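Local coordinates for vacuolar protein sorting-associated protein 29 (Entamoeba histolytica, PDB 5XCJ) that probably serves in retromer-dependent vacuolar protein sorting, binding zinc through a metallophosphatase fold, at residues P148-I162 with Y165-F179. The protein carries 1 engineered substitution. Numbering follows the deposited sequence.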
loop_
_atom_site.group_PDB
_atom_site.type_symbol
_atom_site.label_atom_id
_atom_site.label_comp_id
_atom_site.label_asym_id
_atom_site.label_seq_id
_atom_site.Cartn_x
_atom_site.Cartn_y
_atom_site.Cartn_z
ATOM N N PRO A 148 6.453 -1.130 11.058
ATOM C CA PRO A 148 5.309 -1.749 10.389
ATOM C C PRO A 148 4.243 -0.694 10.152
ATOM O O PRO A 148 3.941 0.083 11.047
ATOM C CB PRO A 148 4.826 -2.784 11.402
ATOM C CG PRO A 148 6.051 -3.138 12.165
ATOM C CD PRO A 148 6.847 -1.875 12.265
ATOM N N SER A 149 3.718 -0.658 8.938
ATOM C CA SER A 149 2.715 0.316 8.570
ATOM C C SER A 149 1.736 -0.171 7.519
ATOM O O SER A 149 2.031 -1.069 6.749
ATOM C CB SER A 149 3.407 1.568 8.039
ATOM O OG SER A 149 4.020 2.271 9.095
ATOM N N PHE A 150 0.557 0.440 7.523
ATOM C CA PHE A 150 -0.489 0.188 6.538
ATOM C C PHE A 150 -1.483 1.350 6.510
ATOM O O PHE A 150 -1.467 2.210 7.384
ATOM C CB PHE A 150 -1.171 -1.170 6.706
ATOM C CG PHE A 150 -2.131 -1.233 7.850
ATOM C CD1 PHE A 150 -3.433 -0.809 7.696
ATOM C CD2 PHE A 150 -1.729 -1.727 9.074
ATOM C CE1 PHE A 150 -4.318 -0.873 8.746
ATOM C CE2 PHE A 150 -2.609 -1.789 10.129
ATOM C CZ PHE A 150 -3.904 -1.360 9.963
ATOM N N MET A 151 -2.329 1.369 5.494
ATOM C CA MET A 151 -3.319 2.423 5.344
ATOM C C MET A 151 -4.713 1.867 5.124
ATOM O O MET A 151 -4.882 0.808 4.538
ATOM C CB MET A 151 -2.997 3.283 4.127
ATOM C CG MET A 151 -1.866 4.274 4.267
ATOM S SD MET A 151 -1.704 5.176 2.710
ATOM C CE MET A 151 -0.417 6.346 3.122
ATOM N N LEU A 152 -5.706 2.600 5.608
ATOM C CA LEU A 152 -7.094 2.252 5.389
ATOM C C LEU A 152 -7.727 3.484 4.770
ATOM O O LEU A 152 -7.585 4.580 5.299
ATOM C CB LEU A 152 -7.800 1.893 6.687
ATOM C CG LEU A 152 -7.540 0.484 7.196
ATOM C CD1 LEU A 152 -8.304 0.243 8.484
ATOM C CD2 LEU A 152 -7.923 -0.530 6.133
ATOM N N LEU A 153 -8.399 3.309 3.644
ATOM C CA LEU A 153 -9.031 4.432 2.974
ATOM C C LEU A 153 -10.536 4.346 3.054
ATOM O O LEU A 153 -11.118 3.298 2.820
ATOM C CB LEU A 153 -8.632 4.506 1.497
ATOM C CG LEU A 153 -7.176 4.342 1.070
ATOM C CD1 LEU A 153 -7.092 4.475 -0.443
ATOM C CD2 LEU A 153 -6.275 5.347 1.763
ATOM N N GLU A 154 -11.157 5.463 3.402
ATOM C CA GLU A 154 -12.602 5.528 3.440
ATOM C C GLU A 154 -12.944 6.454 2.285
ATOM O O GLU A 154 -12.594 7.627 2.306
ATOM C CB GLU A 154 -13.081 6.098 4.769
ATOM C CG GLU A 154 -14.569 6.384 4.839
ATOM C CD GLU A 154 -15.045 6.675 6.252
ATOM O OE1 GLU A 154 -14.201 6.910 7.137
ATOM O OE2 GLU A 154 -16.269 6.662 6.473
ATOM N N ILE A 155 -13.570 5.908 1.254
ATOM C CA ILE A 155 -13.937 6.706 0.101
ATOM C C ILE A 155 -15.439 6.732 -0.145
ATOM O O ILE A 155 -16.077 5.696 -0.297
ATOM C CB ILE A 155 -13.277 6.166 -1.181
ATOM C CG1 ILE A 155 -11.754 6.250 -1.091
ATOM C CG2 ILE A 155 -13.782 6.910 -2.405
ATOM C CD1 ILE A 155 -11.055 5.812 -2.354
ATOM N N ASN A 156 -16.007 7.928 -0.155
ATOM C CA ASN A 156 -17.406 8.082 -0.494
ATOM C C ASN A 156 -17.387 9.059 -1.653
ATOM O O ASN A 156 -17.164 10.245 -1.443
ATOM C CB ASN A 156 -18.193 8.656 0.679
ATOM C CG ASN A 156 -19.691 8.575 0.466
ATOM O OD1 ASN A 156 -20.162 7.877 -0.428
ATOM N ND2 ASN A 156 -20.445 9.290 1.285
ATOM N N ASP A 157 -17.533 8.546 -2.873
ATOM C CA ASP A 157 -17.525 9.396 -4.055
ATOM C C ASP A 157 -16.217 10.169 -4.148
ATOM O O ASP A 157 -15.159 9.582 -4.347
ATOM C CB ASP A 157 -18.749 10.297 -4.100
ATOM C CG ASP A 157 -19.979 9.564 -4.588
ATOM O OD1 ASP A 157 -19.830 8.585 -5.339
ATOM O OD2 ASP A 157 -21.096 9.962 -4.215
ATOM N N SER A 158 -16.301 11.487 -4.025
ATOM C CA SER A 158 -15.136 12.357 -4.114
ATOM C C SER A 158 -14.488 12.660 -2.767
ATOM O O SER A 158 -13.532 13.420 -2.697
ATOM C CB SER A 158 -15.486 13.654 -4.843
ATOM O OG SER A 158 -15.698 13.412 -6.216
ATOM N N GLU A 159 -15.012 12.069 -1.701
ATOM C CA GLU A 159 -14.457 12.300 -0.380
ATOM C C GLU A 159 -13.453 11.193 -0.075
ATOM O O GLU A 159 -13.770 10.017 -0.163
ATOM C CB GLU A 159 -15.557 12.320 0.684
ATOM C CG GLU A 159 -16.737 13.221 0.353
ATOM C CD GLU A 159 -17.649 13.455 1.541
ATOM O OE1 GLU A 159 -17.237 13.166 2.680
ATOM O OE2 GLU A 159 -18.784 13.928 1.326
ATOM N N LEU A 160 -12.232 11.588 0.251
ATOM C CA LEU A 160 -11.190 10.622 0.553
ATOM C C LEU A 160 -10.621 10.807 1.950
ATOM O O LEU A 160 -10.191 11.892 2.311
ATOM C CB LEU A 160 -10.071 10.725 -0.484
ATOM C CG LEU A 160 -8.735 10.039 -0.193
ATOM C CD1 LEU A 160 -8.928 8.539 -0.072
ATOM C CD2 LEU A 160 -7.733 10.358 -1.286
ATOM N N THR A 161 -10.629 9.740 2.737
ATOM C CA THR A 161 -10.066 9.782 4.081
ATOM C C THR A 161 -8.998 8.704 4.232
ATOM O O THR A 161 -9.235 7.561 3.885
ATOM C CB THR A 161 -11.135 9.610 5.172
ATOM O OG1 THR A 161 -12.129 10.630 5.044
ATOM C CG2 THR A 161 -10.496 9.705 6.541
ATOM N N ILE A 162 -7.848 9.087 4.757
ATOM C CA ILE A 162 -6.746 8.162 4.933
ATOM C C ILE A 162 -6.422 7.931 6.398
ATOM O O ILE A 162 -6.173 8.870 7.137
ATOM C CB ILE A 162 -5.462 8.685 4.255
ATOM C CG1 ILE A 162 -5.594 8.643 2.736
ATOM C CG2 ILE A 162 -4.250 7.905 4.725
ATOM C CD1 ILE A 162 -5.195 9.933 2.058
ATOM N N TYR A 165 -1.829 3.812 9.708
ATOM C CA TYR A 165 -1.502 2.993 10.869
ATOM C C TYR A 165 -0.031 2.605 10.890
ATOM O O TYR A 165 0.494 2.120 9.897
ATOM C CB TYR A 165 -2.357 1.718 10.913
ATOM C CG TYR A 165 -3.814 1.960 11.227
ATOM C CD1 TYR A 165 -4.268 2.010 12.536
ATOM C CD2 TYR A 165 -4.735 2.155 10.214
ATOM C CE1 TYR A 165 -5.596 2.240 12.824
ATOM C CE2 TYR A 165 -6.063 2.381 10.489
ATOM C CZ TYR A 165 -6.490 2.429 11.796
ATOM O OH TYR A 165 -7.815 2.656 12.070
ATOM N N THR A 166 0.623 2.849 12.021
ATOM C CA THR A 166 2.023 2.499 12.206
ATOM C C THR A 166 2.246 1.870 13.579
ATOM O O THR A 166 1.526 2.158 14.523
ATOM C CB THR A 166 2.953 3.713 12.052
ATOM O OG1 THR A 166 2.619 4.712 13.018
ATOM C CG2 THR A 166 2.841 4.296 10.655
ATOM N N LEU A 167 3.241 0.998 13.677
ATOM C CA LEU A 167 3.568 0.379 14.948
ATOM C C LEU A 167 4.900 0.962 15.386
ATOM O O LEU A 167 5.939 0.637 14.829
ATOM C CB LEU A 167 3.680 -1.136 14.783
ATOM C CG LEU A 167 4.087 -1.989 15.983
ATOM C CD1 LEU A 167 3.059 -1.891 17.102
ATOM C CD2 LEU A 167 4.308 -3.428 15.574
ATOM N N VAL A 168 4.859 1.855 16.366
ATOM C CA VAL A 168 6.068 2.491 16.858
ATOM C C VAL A 168 6.306 2.228 18.336
ATOM O O VAL A 168 5.431 2.445 19.162
ATOM C CB VAL A 168 6.033 4.008 16.647
ATOM C CG1 VAL A 168 7.331 4.633 17.130
ATOM C CG2 VAL A 168 5.762 4.336 15.191
ATOM N N ASP A 169 7.490 1.706 18.635
ATOM C CA ASP A 169 7.920 1.417 19.997
ATOM C C ASP A 169 6.971 0.480 20.726
ATOM O O ASP A 169 6.759 0.621 21.913
ATOM C CB ASP A 169 8.095 2.715 20.789
ATOM C CG ASP A 169 9.143 3.627 20.179
ATOM O OD1 ASP A 169 9.983 3.123 19.410
ATOM O OD2 ASP A 169 9.126 4.838 20.466
ATOM N N GLY A 170 6.384 -0.461 19.999
ATOM C CA GLY A 170 5.489 -1.439 20.589
ATOM C C GLY A 170 4.081 -0.940 20.823
ATOM O O GLY A 170 3.251 -1.642 21.388
ATOM N N SER A 171 3.822 0.291 20.394
ATOM C CA SER A 171 2.507 0.893 20.520
ATOM C C SER A 171 2.004 1.394 19.167
ATOM O O SER A 171 2.727 2.063 18.440
ATOM C CB SER A 171 2.529 2.031 21.542
ATOM O OG SER A 171 3.319 3.112 21.092
ATOM N N VAL A 172 0.770 1.039 18.836
ATOM C CA VAL A 172 0.154 1.438 17.576
ATOM C C VAL A 172 -0.278 2.902 17.583
ATOM O O VAL A 172 -0.849 3.382 18.554
ATOM C CB VAL A 172 -1.048 0.530 17.249
ATOM C CG1 VAL A 172 -1.696 0.896 15.923
ATOM C CG2 VAL A 172 -0.613 -0.923 17.243
ATOM N N LYS A 173 -0.007 3.581 16.477
ATOM C CA LYS A 173 -0.378 4.973 16.312
ATOM C C LYS A 173 -1.167 5.129 15.015
ATOM O O LYS A 173 -0.858 4.489 14.020
ATOM C CB LYS A 173 0.860 5.862 16.291
ATOM C CG LYS A 173 1.517 6.042 17.645
ATOM C CD LYS A 173 0.810 7.108 18.458
ATOM C CE LYS A 173 1.778 8.158 18.966
ATOM N NZ LYS A 173 1.075 9.358 19.498
ATOM N N CYS A 174 -2.204 5.955 15.049
ATOM C CA CYS A 174 -3.014 6.200 13.863
ATOM C C CYS A 174 -3.258 7.690 13.627
ATOM O O CYS A 174 -3.540 8.430 14.557
ATOM C CB CYS A 174 -4.345 5.462 13.956
ATOM S SG CYS A 174 -5.439 5.689 12.538
ATOM N N GLU A 175 -3.140 8.109 12.373
ATOM C CA GLU A 175 -3.367 9.496 11.976
ATOM C C GLU A 175 -4.405 9.551 10.861
ATOM O O GLU A 175 -4.396 8.720 9.964
ATOM C CB GLU A 175 -2.069 10.164 11.528
ATOM C CG GLU A 175 -2.253 11.616 11.123
ATOM C CD GLU A 175 -0.974 12.411 11.115
ATOM O OE1 GLU A 175 0.112 11.814 11.226
ATOM O OE2 GLU A 175 -1.063 13.644 10.984
ATOM N N ARG A 176 -5.285 10.540 10.925
ATOM C CA ARG A 176 -6.344 10.705 9.941
ATOM C C ARG A 176 -6.070 11.893 9.038
ATOM O O ARG A 176 -5.790 12.990 9.510
ATOM C CB ARG A 176 -7.691 10.908 10.640
ATOM C CG ARG A 176 -8.907 10.748 9.743
ATOM C CD ARG A 176 -10.188 11.074 10.493
ATOM N NE ARG A 176 -11.391 10.848 9.701
ATOM C CZ ARG A 176 -12.266 11.799 9.390
ATOM N NH1 ARG A 176 -12.049 13.045 9.778
ATOM N NH2 ARG A 176 -13.327 11.520 8.660
ATOM N N VAL A 177 -6.141 11.656 7.735
ATOM C CA VAL A 177 -5.925 12.695 6.744
ATOM C C VAL A 177 -7.200 12.821 5.930
ATOM O O VAL A 177 -7.702 11.838 5.405
ATOM C CB VAL A 177 -4.739 12.367 5.821
ATOM C CG1 VAL A 177 -4.484 13.514 4.860
ATOM C CG2 VAL A 177 -3.499 12.068 6.643
ATOM N N ASP A 178 -7.722 14.035 5.835
ATOM C CA ASP A 178 -8.957 14.287 5.109
ATOM C C ASP A 178 -8.762 15.067 3.812
ATOM O O ASP A 178 -8.080 16.080 3.790
ATOM C CB ASP A 178 -9.952 15.030 6.003
ATOM C CG ASP A 178 -10.244 14.294 7.291
ATOM O OD1 ASP A 178 -10.552 13.091 7.236
ATOM O OD2 ASP A 178 -10.155 14.919 8.359
ATOM N N PHE A 179 -9.379 14.581 2.742
ATOM C CA PHE A 179 -9.304 15.216 1.433
ATOM C C PHE A 179 -10.679 15.270 0.784
ATOM O O PHE A 179 -11.476 14.349 0.930
ATOM C CB PHE A 179 -8.346 14.460 0.515
ATOM C CG PHE A 179 -6.903 14.642 0.858
ATOM C CD1 PHE A 179 -6.329 15.896 0.842
ATOM C CD2 PHE A 179 -6.116 13.554 1.185
ATOM C CE1 PHE A 179 -5.000 16.062 1.154
ATOM C CE2 PHE A 179 -4.788 13.716 1.502
ATOM C CZ PHE A 179 -4.228 14.972 1.488
#
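Phe150 and Tyr165 form the apolar centre. Their planes differ by 16°, but the rings are slid apart and barely overlap. Tyr165 CB makes a CH-pi contact over one Phe150 face, 3.7 Å from the ring centroid. Phe150 holds CG between its backbone N and carbonyl carbon (chi1 75°), which turns that ring face to Tyr165 CB. Leu152 CD1 comes within 3.7 Å of Tyr165 CE2. Cys174 SG sits over one face of the Tyr165 ring. Phe150 and Leu152 pack on helix 20-28, where Phe22 meets the Phe150 ring edge-to-face.

A second apolar patch faces strand 120-124. There Ile162 CD1 meets the edge of the Phe179 ring, 3.8 Å from CD2. Ile162 also packs on Val177, CB to CB 4.1 Å. Beyond Phe150, Pro148 CG touches Leu167 CD2.

Strands 149-156 and 159-168 pair antiparallel through two hydrogen bonds between Phe150 and Tyr165. Leu167 N also donates a hydrogen bond to Pro148 O. Strands 159-168 and 171-179 pair likewise, with two bonds each for Leu160 with Phe179 and Ile162 with Val177. The bond from Ile162 N to Val177 O is nearly straight, at 173°.

Arg176 and Asp178 form the polar edge. The Thr161 methyl CG2 packs against both in van der Waals contact, 3.5 Å from Arg176 NE and from Asp178 OD1. Arg176 NH1 and Asp178 OD1 form a salt bridge of 3.0 Å. That oxygen lies above the guanidinium plane, so the pairing is one of charge alone.

Two successive beta hairpins thus build the antiparallel side of a mixed sheet in the calcineurin-like metallophosphatase fold.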